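Local coordinates for protein-tyrosine-phosphatase (Shewanella sp., PDB 2Z72) that probably hydrolyses phosphotyrosine in proteins at low temperature, using a pair of zinc ions in a calcineurin-like phosphoesterase fold, at residues G100-M111 against F128-A139. Numbering follows the deposited sequence. Where two conformers were deposited one is given.
Sequences GNWAFGEGHMVM and FMYQLDQQARDA
W102 lies flat against helix 122-138, with the methyl of A136 centred over its six-membered ring in a CH-pi contact (CB to ring centroid 3.4 Å, 8° off the normal). CG stands anti to the backbone N (chi1 -180°), which carries the indole from the loop onto the helix; F104 CB backs the opposite face, and L132 CG meets the edge at W102 CE3, 3.7 Å away. In the ring plane, W102 NE1 donates to G105 O at 2.9 Å, fixing the rotation of the indole. The extended side chain of Q135 uses both ends of its amide: OE1 accepts a nearly straight bond from W102 N (2.9 Å, 172°), while NE2 donates to N101 OD1 from above that carbonyl plane, the two amides standing almost perpendicular. Replacing W102 with alanine would probably leave a gap between A136 and F104 and deprive G105 O of its indole donor. Farther along, M109 CE meets L132 CD2 at 3.8 Å, and M111 CE reaches M129 SD at 3.7 Å. The contact thus joins the first strand and the helix of a beta-alpha-beta unit through apolar packing, while the glutamine amide satisfies polar groups of the preceding loop.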
loop_
_atom_site.group_PDB
_atom_site.type_symbol
_atom_site.label_atom_id
_atom_site.label_comp_id
_atom_site.label_asym_id
_atom_site.label_seq_id
_atom_site.Cartn_x
_atom_site.Cartn_y
_atom_site.Cartn_z
ATOM N N GLY A 100 13.314 1.949 14.719
ATOM C CA GLY A 100 12.341 2.144 13.642
ATOM C C GLY A 100 12.543 1.295 12.389
ATOM O O GLY A 100 11.938 1.573 11.333
ATOM N N ASN A 101 13.408 0.290 12.505
ATOM C CA ASN A 101 13.840 -0.474 11.352
ATOM C C ASN A 101 13.110 -1.832 11.386
ATOM O O ASN A 101 12.733 -2.341 12.451
ATOM C CB ASN A 101 15.355 -0.670 11.421
ATOM C CG ASN A 101 16.055 0.694 11.320
ATOM O OD1 ASN A 101 15.623 1.545 10.561
ATOM N ND2 ASN A 101 17.099 0.822 12.069
ATOM N N TRP A 102 12.999 -2.444 10.220
ATOM C CA TRP A 102 12.405 -3.765 10.068
ATOM C C TRP A 102 12.988 -4.740 11.137
ATOM O O TRP A 102 14.232 -4.867 11.251
ATOM C CB TRP A 102 12.731 -4.356 8.739
ATOM C CG TRP A 102 12.230 -5.701 8.354
ATOM C CD1 TRP A 102 12.980 -6.869 8.426
ATOM C CD2 TRP A 102 10.966 -6.063 7.836
ATOM N NE1 TRP A 102 12.212 -7.893 7.969
ATOM C CE2 TRP A 102 10.982 -7.457 7.593
ATOM C CE3 TRP A 102 9.802 -5.387 7.538
ATOM C CZ2 TRP A 102 9.884 -8.108 7.067
ATOM C CZ3 TRP A 102 8.702 -6.022 7.003
ATOM C CH2 TRP A 102 8.765 -7.397 6.772
ATOM N N ALA A 103 12.078 -5.444 11.830
ATOM C CA ALA A 103 12.435 -6.387 12.838
ATOM C C ALA A 103 11.661 -7.688 12.641
ATOM O O ALA A 103 11.557 -8.482 13.569
ATOM C CB ALA A 103 12.170 -5.827 14.251
ATOM N N PHE A 104 11.107 -7.899 11.474
ATOM C CA PHE A 104 10.206 -9.022 11.220
ATOM C C PHE A 104 10.892 -10.166 10.516
ATOM O O PHE A 104 10.225 -11.109 10.098
ATOM C CB PHE A 104 8.958 -8.484 10.484
ATOM C CG PHE A 104 7.728 -9.352 10.554
ATOM C CD1 PHE A 104 7.190 -9.771 11.752
ATOM C CD2 PHE A 104 7.075 -9.717 9.366
ATOM C CE1 PHE A 104 6.034 -10.570 11.759
ATOM C CE2 PHE A 104 5.953 -10.514 9.378
ATOM C CZ PHE A 104 5.386 -10.931 10.598
ATOM N N GLY A 105 12.224 -10.110 10.431
ATOM C CA GLY A 105 12.947 -11.274 9.937
ATOM C C GLY A 105 12.597 -11.625 8.497
ATOM O O GLY A 105 12.559 -10.745 7.644
ATOM N N GLU A 106 12.361 -12.910 8.275
ATOM C CA GLU A 106 12.013 -13.419 6.982
ATOM C C GLU A 106 10.508 -13.365 6.758
ATOM O O GLU A 106 9.993 -13.906 5.764
ATOM C CB GLU A 106 12.502 -14.856 6.778
ATOM C CG GLU A 106 14.023 -14.936 6.897
ATOM C CD GLU A 106 14.577 -16.295 6.566
ATOM O OE1 GLU A 106 15.792 -16.369 6.348
ATOM O OE2 GLU A 106 13.755 -17.231 6.537
ATOM N N GLY A 107 9.777 -12.696 7.702
ATOM C CA GLY A 107 8.359 -12.506 7.486
ATOM C C GLY A 107 8.072 -11.652 6.267
ATOM O O GLY A 107 8.943 -10.918 5.763
ATOM N N HIS A 108 6.809 -11.715 5.801
ATOM C CA HIS A 108 6.284 -10.863 4.763
ATOM C C HIS A 108 5.252 -9.925 5.330
ATOM O O HIS A 108 4.411 -10.321 6.113
ATOM C CB HIS A 108 5.678 -11.662 3.613
ATOM C CG HIS A 108 6.704 -12.417 2.825
ATOM N ND1 HIS A 108 6.431 -12.703 1.494
ATOM C CD2 HIS A 108 7.898 -12.921 3.116
ATOM C CE1 HIS A 108 7.485 -13.379 1.017
ATOM N NE2 HIS A 108 8.379 -13.525 1.954
ATOM N N MET A 109 5.308 -8.649 4.912
ATOM C CA MET A 109 4.272 -7.698 5.180
ATOM C C MET A 109 3.471 -7.457 3.909
ATOM O O MET A 109 4.085 -7.255 2.858
ATOM C CB MET A 109 4.895 -6.338 5.621
ATOM C CG MET A 109 3.878 -5.237 5.717
ATOM S SD MET A 109 4.575 -3.647 6.237
ATOM C CE MET A 109 4.890 -3.941 7.921
ATOM N N VAL A 110 2.153 -7.441 3.987
ATOM C CA VAL A 110 1.316 -7.056 2.869
ATOM C C VAL A 110 0.583 -5.778 3.302
ATOM O O VAL A 110 -0.234 -5.819 4.215
ATOM C CB VAL A 110 0.299 -8.109 2.446
ATOM C CG1 VAL A 110 -0.372 -7.682 1.168
ATOM C CG2 VAL A 110 0.978 -9.480 2.261
ATOM N N MET A 111 0.910 -4.681 2.657
ATOM C CA MET A 111 0.149 -3.438 2.862
ATOM C C MET A 111 -0.751 -3.276 1.656
ATOM O O MET A 111 -0.287 -2.989 0.557
ATOM C CB MET A 111 1.115 -2.241 3.023
ATOM C CG MET A 111 0.321 -0.928 3.142
ATOM S SD MET A 111 1.319 0.476 3.679
ATOM C CE MET A 111 1.595 0.074 5.393
ATOM N N PHE A 128 9.074 5.904 4.469
ATOM C CA PHE A 128 9.191 4.872 5.451
ATOM C C PHE A 128 8.975 3.515 4.790
ATOM O O PHE A 128 9.753 2.581 5.041
ATOM C CB PHE A 128 8.186 5.091 6.589
ATOM C CG PHE A 128 8.098 3.918 7.541
ATOM C CD1 PHE A 128 9.091 3.640 8.453
ATOM C CD2 PHE A 128 6.998 3.097 7.493
ATOM C CE1 PHE A 128 9.004 2.555 9.301
ATOM C CE2 PHE A 128 6.910 2.002 8.346
ATOM C CZ PHE A 128 7.901 1.736 9.274
ATOM N N MET A 129 7.947 3.388 3.982
ATOM C CA MET A 129 7.657 2.090 3.335
ATOM C C MET A 129 8.726 1.726 2.326
ATOM O O MET A 129 9.000 0.524 2.167
ATOM C CB MET A 129 6.262 2.106 2.743
ATOM C CG MET A 129 5.119 2.125 3.742
ATOM S SD MET A 129 5.179 0.812 4.971
ATOM C CE MET A 129 5.036 -0.610 3.901
ATOM N N TYR A 130 9.324 2.706 1.653
ATOM C CA TYR A 130 10.430 2.456 0.728
ATOM C C TYR A 130 11.607 1.862 1.503
ATOM O O TYR A 130 12.202 0.853 1.142
ATOM C CB TYR A 130 10.730 3.759 0.054
ATOM C CG TYR A 130 11.831 3.809 -0.984
ATOM C CD1 TYR A 130 13.164 3.802 -0.605
ATOM C CD2 TYR A 130 11.574 3.888 -2.333
ATOM C CE1 TYR A 130 14.194 3.851 -1.524
ATOM C CE2 TYR A 130 12.577 3.979 -3.282
ATOM C CZ TYR A 130 13.887 3.966 -2.855
ATOM O OH TYR A 130 14.960 4.066 -3.740
ATOM N N GLN A 131 11.988 2.521 2.606
ATOM C CA GLN A 131 13.073 2.009 3.433
ATOM C C GLN A 131 12.721 0.616 3.964
ATOM O O GLN A 131 13.576 -0.285 3.956
ATOM C CB GLN A 131 13.356 2.991 4.579
ATOM C CG GLN A 131 14.395 2.517 5.540
ATOM C CD GLN A 131 14.747 3.670 6.457
ATOM O OE1 GLN A 131 14.206 3.733 7.574
ATOM N NE2 GLN A 131 15.607 4.571 6.036
ATOM N N LEU A 132 11.489 0.409 4.418
ATOM C CA LEU A 132 11.119 -0.897 4.985
ATOM C C LEU A 132 11.220 -1.960 3.920
ATOM O O LEU A 132 11.616 -3.117 4.214
ATOM C CB LEU A 132 9.706 -0.738 5.549
ATOM C CG LEU A 132 9.408 -1.793 6.588
ATOM C CD1 LEU A 132 10.112 -1.444 7.919
ATOM C CD2 LEU A 132 7.922 -1.911 6.821
ATOM N N ASP A 133 10.833 -1.650 2.685
ATOM C CA ASP A 133 10.937 -2.586 1.555
ATOM C C ASP A 133 12.362 -3.072 1.440
ATOM O O ASP A 133 12.651 -4.287 1.376
ATOM C CB ASP A 133 10.394 -1.833 0.339
ATOM C CG ASP A 133 10.140 -2.573 -0.963
ATOM O OD1 ASP A 133 10.459 -3.793 -1.057
ATOM O OD2 ASP A 133 9.644 -1.906 -1.894
ATOM N N GLN A 134 13.344 -2.162 1.407
ATOM C CA GLN A 134 14.732 -2.522 1.313
ATOM C C GLN A 134 15.192 -3.307 2.536
ATOM O O GLN A 134 15.887 -4.327 2.390
ATOM C CB GLN A 134 15.607 -1.286 1.087
ATOM C CG GLN A 134 17.076 -1.673 0.952
ATOM C CD GLN A 134 17.385 -2.506 -0.302
ATOM O OE1 GLN A 134 17.387 -2.009 -1.400
ATOM N NE2 GLN A 134 17.649 -3.783 -0.198
ATOM N N GLN A 135 14.833 -2.855 3.737
ATOM C CA GLN A 135 15.268 -3.542 4.925
ATOM C C GLN A 135 14.719 -4.982 5.017
ATOM O O GLN A 135 15.440 -5.877 5.454
ATOM C CB GLN A 135 14.844 -2.757 6.175
ATOM C CG GLN A 135 15.581 -1.420 6.311
ATOM C CD GLN A 135 15.070 -0.622 7.487
ATOM O OE1 GLN A 135 13.966 -0.865 7.981
ATOM N NE2 GLN A 135 15.878 0.328 7.959
ATOM N N ALA A 136 13.458 -5.149 4.617
ATOM C CA ALA A 136 12.851 -6.477 4.648
ATOM C C ALA A 136 13.636 -7.399 3.692
ATOM O O ALA A 136 13.993 -8.505 4.064
ATOM C CB ALA A 136 11.400 -6.416 4.303
ATOM N N ARG A 137 13.915 -6.911 2.496
ATOM C CA ARG A 137 14.690 -7.701 1.550
ATOM C C ARG A 137 16.026 -8.079 2.114
ATOM O O ARG A 137 16.465 -9.222 1.992
ATOM C CB ARG A 137 14.800 -6.936 0.206
ATOM C CG ARG A 137 15.459 -7.723 -0.886
ATOM C CD ARG A 137 15.330 -7.085 -2.242
ATOM N NE ARG A 137 16.167 -7.728 -3.247
ATOM C CZ ARG A 137 15.985 -7.585 -4.545
ATOM N NH1 ARG A 137 14.982 -6.876 -5.041
ATOM N NH2 ARG A 137 16.793 -8.173 -5.423
ATOM N N ASP A 138 16.727 -7.132 2.737
ATOM C CA ASP A 138 18.040 -7.424 3.323
ATOM C C ASP A 138 17.951 -8.477 4.392
ATOM O O ASP A 138 18.946 -9.195 4.607
ATOM C CB ASP A 138 18.646 -6.159 3.925
ATOM C CG ASP A 138 19.090 -5.192 2.813
ATOM O OD1 ASP A 138 19.293 -3.994 3.212
ATOM O OD2 ASP A 138 19.227 -5.506 1.639
ATOM N N ALA A 139 16.858 -8.592 5.120
ATOM C CA ALA A 139 16.622 -9.604 6.146
ATOM C C ALA A 139 16.113 -10.908 5.562
ATOM O O ALA A 139 15.897 -11.852 6.359
ATOM C CB ALA A 139 15.632 -9.017 7.127
HETATM O O HOH W 1 12.600 1.494 8.539
HETATM O O HOH W 2 17.885 -14.493 6.270
#